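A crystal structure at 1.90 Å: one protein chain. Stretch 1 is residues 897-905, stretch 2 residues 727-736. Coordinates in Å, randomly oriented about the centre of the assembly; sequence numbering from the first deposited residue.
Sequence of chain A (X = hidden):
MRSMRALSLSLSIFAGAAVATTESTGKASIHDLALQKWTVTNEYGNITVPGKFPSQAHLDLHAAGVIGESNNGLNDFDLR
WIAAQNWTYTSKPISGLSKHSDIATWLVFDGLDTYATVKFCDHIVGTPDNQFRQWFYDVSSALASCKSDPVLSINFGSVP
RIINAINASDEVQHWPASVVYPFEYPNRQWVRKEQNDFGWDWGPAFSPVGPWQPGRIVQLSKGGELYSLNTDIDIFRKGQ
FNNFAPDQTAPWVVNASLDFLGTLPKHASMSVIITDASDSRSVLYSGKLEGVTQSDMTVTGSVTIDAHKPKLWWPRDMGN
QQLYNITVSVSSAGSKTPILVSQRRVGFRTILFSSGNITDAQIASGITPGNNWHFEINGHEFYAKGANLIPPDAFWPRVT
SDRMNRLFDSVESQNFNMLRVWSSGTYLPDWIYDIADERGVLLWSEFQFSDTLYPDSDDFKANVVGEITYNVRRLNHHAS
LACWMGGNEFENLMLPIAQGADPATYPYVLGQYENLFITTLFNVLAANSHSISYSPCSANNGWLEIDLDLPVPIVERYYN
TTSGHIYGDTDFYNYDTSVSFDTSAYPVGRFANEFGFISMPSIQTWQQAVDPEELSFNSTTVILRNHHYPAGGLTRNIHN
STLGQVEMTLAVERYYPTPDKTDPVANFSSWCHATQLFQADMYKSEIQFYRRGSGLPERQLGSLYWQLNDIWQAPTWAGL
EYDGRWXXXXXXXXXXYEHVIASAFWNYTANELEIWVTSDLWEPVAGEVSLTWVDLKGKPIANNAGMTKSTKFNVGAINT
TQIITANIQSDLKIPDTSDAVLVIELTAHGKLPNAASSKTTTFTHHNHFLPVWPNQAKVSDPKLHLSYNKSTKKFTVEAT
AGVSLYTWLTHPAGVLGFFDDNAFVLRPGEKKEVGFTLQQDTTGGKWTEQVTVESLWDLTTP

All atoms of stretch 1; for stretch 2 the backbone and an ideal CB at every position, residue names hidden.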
# COMPACT_ATOMS: atom_id res chain seq x y z
N GLY A 897 -12.21 -18.15 3.94
CA GLY A 897 -13.12 -19.06 4.56
C GLY A 897 -13.87 -18.47 5.72
O GLY A 897 -13.97 -17.26 5.84
N PHE A 898 -14.38 -19.33 6.59
CA PHE A 898 -15.11 -18.89 7.76
C PHE A 898 -15.16 -20.02 8.80
O PHE A 898 -15.16 -21.20 8.45
CB PHE A 898 -16.50 -18.39 7.38
CG PHE A 898 -17.27 -19.31 6.47
CD1 PHE A 898 -17.99 -20.39 6.99
CD2 PHE A 898 -17.26 -19.13 5.09
CE1 PHE A 898 -18.70 -21.26 6.16
CE2 PHE A 898 -17.96 -19.99 4.25
CZ PHE A 898 -18.67 -21.07 4.79
N PHE A 899 -15.25 -19.63 10.06
CA PHE A 899 -15.36 -20.56 11.19
C PHE A 899 -16.82 -21.02 11.34
O PHE A 899 -17.75 -20.32 10.91
CB PHE A 899 -14.90 -19.87 12.48
CG PHE A 899 -13.45 -19.48 12.48
CD1 PHE A 899 -12.46 -20.41 12.86
CD2 PHE A 899 -13.05 -18.19 12.12
CE1 PHE A 899 -11.11 -20.07 12.84
CE2 PHE A 899 -11.71 -17.85 12.10
CZ PHE A 899 -10.73 -18.79 12.47
N ASP A 900 -17.02 -22.17 12.00
CA ASP A 900 -18.39 -22.70 12.17
C ASP A 900 -19.13 -21.98 13.28
O ASP A 900 -20.32 -22.17 13.46
CB ASP A 900 -18.39 -24.22 12.37
CG ASP A 900 -17.84 -24.65 13.72
OD1 ASP A 900 -17.89 -23.88 14.70
OD2 ASP A 900 -17.37 -25.82 13.81
N ASP A 901 -18.40 -21.15 14.02
CA ASP A 901 -19.01 -20.26 14.99
C ASP A 901 -18.01 -19.17 15.34
O ASP A 901 -16.81 -19.35 15.16
CB ASP A 901 -19.39 -21.01 16.27
CG ASP A 901 -20.48 -20.28 17.05
OD1 ASP A 901 -21.12 -19.37 16.49
OD2 ASP A 901 -20.67 -20.60 18.24
N ASN A 902 -18.52 -18.03 15.80
CA ASN A 902 -17.68 -16.93 16.22
C ASN A 902 -18.53 -15.94 16.99
O ASN A 902 -19.76 -16.01 16.92
CB ASN A 902 -17.01 -16.26 15.00
CG ASN A 902 -15.56 -15.91 15.24
OD1 ASN A 902 -15.11 -15.90 16.38
ND2 ASN A 902 -14.82 -15.64 14.18
N ALA A 903 -17.87 -15.03 17.73
CA ALA A 903 -18.57 -14.08 18.58
C ALA A 903 -19.53 -14.78 19.53
O ALA A 903 -20.72 -14.56 19.48
CB ALA A 903 -19.32 -13.03 17.74
N PHE A 904 -18.97 -15.62 20.40
CA PHE A 904 -19.76 -16.42 21.32
C PHE A 904 -19.32 -16.22 22.80
O PHE A 904 -18.24 -15.70 23.10
CB PHE A 904 -19.68 -17.91 20.95
CG PHE A 904 -18.28 -18.42 20.69
CD1 PHE A 904 -17.45 -18.79 21.73
CD2 PHE A 904 -17.79 -18.53 19.39
CE1 PHE A 904 -16.17 -19.26 21.49
CE2 PHE A 904 -16.51 -19.01 19.14
CZ PHE A 904 -15.70 -19.37 20.21
N VAL A 905 -20.23 -16.54 23.70
CA VAL A 905 -19.94 -16.55 25.11
C VAL A 905 -19.32 -17.86 25.49
O VAL A 905 -19.74 -18.89 25.06
CB VAL A 905 -21.22 -16.29 25.97
CG1 VAL A 905 -20.94 -16.47 27.44
CG2 VAL A 905 -21.75 -14.90 25.71
N UNK A 727 -17.32 -10.27 8.62
CA UNK A 727 -17.42 -9.41 9.77
C UNK A 727 -18.00 -10.23 10.91
O UNK A 727 -18.21 -11.44 10.77
CB UNK A 727 -18.27 -8.17 9.47
N UNK A 728 -18.25 -9.56 12.04
CA UNK A 728 -18.97 -10.14 13.14
C UNK A 728 -20.42 -10.44 12.74
O UNK A 728 -20.95 -11.46 13.14
CB UNK A 728 -18.92 -9.21 14.35
N UNK A 729 -21.03 -9.59 11.91
CA UNK A 729 -22.45 -9.72 11.54
C UNK A 729 -22.92 -11.11 11.05
O UNK A 729 -23.89 -11.65 11.55
CB UNK A 729 -22.75 -8.70 10.44
N UNK A 730 -22.26 -11.67 10.07
CA UNK A 730 -22.72 -12.95 9.51
C UNK A 730 -22.67 -14.10 10.49
O UNK A 730 -23.40 -15.06 10.27
CB UNK A 730 -21.88 -13.31 8.28
N UNK A 731 -21.75 -14.08 11.47
CA UNK A 731 -21.68 -15.08 12.52
C UNK A 731 -22.90 -14.99 13.41
O UNK A 731 -23.48 -16.02 13.81
CB UNK A 731 -20.40 -14.91 13.35
N UNK A 732 -23.30 -13.77 13.75
CA UNK A 732 -24.53 -13.53 14.56
C UNK A 732 -25.89 -13.78 13.85
O UNK A 732 -26.80 -14.39 14.41
CB UNK A 732 -24.51 -12.08 15.04
N UNK A 733 -26.00 -13.31 12.61
CA UNK A 733 -27.16 -13.59 11.77
C UNK A 733 -27.30 -15.09 11.45
O UNK A 733 -28.42 -15.60 11.41
CB UNK A 733 -27.06 -12.79 10.47
N UNK A 734 -26.19 -15.82 11.25
CA UNK A 734 -26.27 -17.29 11.11
C UNK A 734 -27.04 -17.92 12.25
O UNK A 734 -27.92 -18.78 12.00
CB UNK A 734 -24.87 -17.90 11.04
N UNK A 735 -26.71 -17.54 13.49
CA UNK A 735 -27.36 -18.11 14.66
C UNK A 735 -28.78 -17.63 14.70
O UNK A 735 -29.70 -18.41 15.03
CB UNK A 735 -26.62 -17.74 15.95
N UNK A 736 -28.96 -16.37 14.35
CA UNK A 736 -30.28 -15.77 14.45
C UNK A 736 -31.20 -16.19 13.27
O UNK A 736 -32.39 -15.95 13.34
CB UNK A 736 -30.14 -14.25 14.50

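Position 727 lies out of reach of stretch 1, which therefore sets no preference; it is Lys727, whose amine is bonded elsewhere in the structure. At 728 the CA-to-CB bond points sideways, and the ideal CB lies 5.1 Å from Ala903 CB. A small or medium apolar side chain would suit this spot, and Val728 occupies it, with CG1 3.9 Å from Ala903 CB.

Positions 729 and 730 are out of reach and little constrained, though a phi of -64° at 730 admits proline; they are Leu729 and Pro730.

Position 731 points toward stretch 1, its ideal CB 3.8 Å from Asn902 O and 4.9 Å from Ala903 CB. Beyond it the loop presents Asn902 CB, and farther on the backbone N of Phe899. A flat side chain could lie against the former, and a long one with a polar tip could reach the latter; tyrosine combines both, though others are conceivable. Tyr731 adopts the m rotamer. Asn902 CB sits over one ring face, 3.2 Å from the centroid of the Tyr731 ring in a CH-pi contact, and Phe899 N donates a nearly straight hydrogen bond to Tyr731 OH at 3.1 Å.

At 732 the CB points sideways with nothing of stretch 1 within 5.5 Å of its ideal position, so the demand is slight. Val732 makes a marginal apolar contact, CG2 to Ala903 CB at 4.5 Å. Position 733 is out of reach; Ser733 OG turns back to bond Leu729 O at 3.2 Å.

Position 734 points toward stretch 1 across a gap, with the carbonyl of Phe899 at the far side. A long donor, lysine or arginine, is called for. Arg734 grips that oxygen with two nitrogens, NH1 at 3.0 Å and NH2 at 3.2 Å from Phe899 O. Its NH1 also donates to a water that in turn donates to Tyr731 O and Asp901 OD1, tying helix backbone to loop carboxylate.

Position 735 likewise points toward stretch 1 from a distance. The Asp901 carboxylate and the carbonyls of Asn902 and Ala903 form a cluster of acceptors, favouring a long cation; several donor nitrogens would serve it best. Arg735 NH1 bonds Asn902 O at 2.9 Å and forms a salt bridge to Asp901 OD1 at 2.8 Å, where the hydrogen bond itself is weak. Arg735 NH2 reaches Ala903 O at 2.8 Å, so one guanidinium spans three consecutive residues.

Position 736 is out of reach; Thr736 OG1 donates to Val732 O at 2.6 Å.

Stretch 2 727-736: KVLPYVSRRT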
# COMPACT_ATOMS: atom_id res chain seq x y z
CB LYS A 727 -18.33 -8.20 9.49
CG LYS A 727 -17.84 -7.28 8.38
CD LYS A 727 -18.52 -5.92 8.44
CE LYS A 727 -18.10 -5.05 7.25
NZ LYS A 727 -18.80 -3.74 7.08
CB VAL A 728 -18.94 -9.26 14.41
CG1 VAL A 728 -19.74 -9.87 15.55
CG2 VAL A 728 -17.52 -9.05 14.88
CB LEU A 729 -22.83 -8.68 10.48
CG LEU A 729 -24.21 -8.82 9.84
CD1 LEU A 729 -25.32 -8.72 10.89
CD2 LEU A 729 -24.31 -7.70 8.83
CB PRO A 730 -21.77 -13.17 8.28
CG PRO A 730 -20.66 -12.23 8.49
CD PRO A 730 -21.19 -11.06 9.27
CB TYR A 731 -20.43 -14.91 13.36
CG TYR A 731 -19.16 -15.35 12.65
CD1 TYR A 731 -18.92 -16.70 12.43
CD2 TYR A 731 -18.23 -14.43 12.19
CE1 TYR A 731 -17.77 -17.11 11.76
CE2 TYR A 731 -17.08 -14.85 11.54
CZ TYR A 731 -16.88 -16.21 11.33
OH TYR A 731 -15.71 -16.64 10.71
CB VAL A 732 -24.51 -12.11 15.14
CG1 VAL A 732 -25.74 -11.88 16.02
CG2 VAL A 732 -23.26 -11.91 15.99
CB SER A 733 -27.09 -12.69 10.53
OG SER A 733 -26.01 -13.02 9.66
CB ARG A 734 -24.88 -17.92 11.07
CG ARG A 734 -24.86 -19.45 11.27
CD ARG A 734 -23.46 -19.94 11.61
NE ARG A 734 -22.58 -20.16 10.45
CZ ARG A 734 -21.25 -20.05 10.47
NH1 ARG A 734 -20.61 -19.64 11.55
NH2 ARG A 734 -20.55 -20.35 9.41
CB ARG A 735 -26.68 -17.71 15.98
CG ARG A 735 -25.38 -18.46 16.28
CD ARG A 735 -25.00 -18.25 17.76
NE ARG A 735 -24.65 -16.87 18.08
CZ ARG A 735 -23.42 -16.35 17.97
NH1 ARG A 735 -22.39 -17.11 17.57
NH2 ARG A 735 -23.22 -15.08 18.27
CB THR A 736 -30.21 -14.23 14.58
OG1 THR A 736 -29.10 -13.87 15.40
CG2 THR A 736 -31.48 -13.65 15.21
O HOH W 1 -21.88 -18.26 13.95
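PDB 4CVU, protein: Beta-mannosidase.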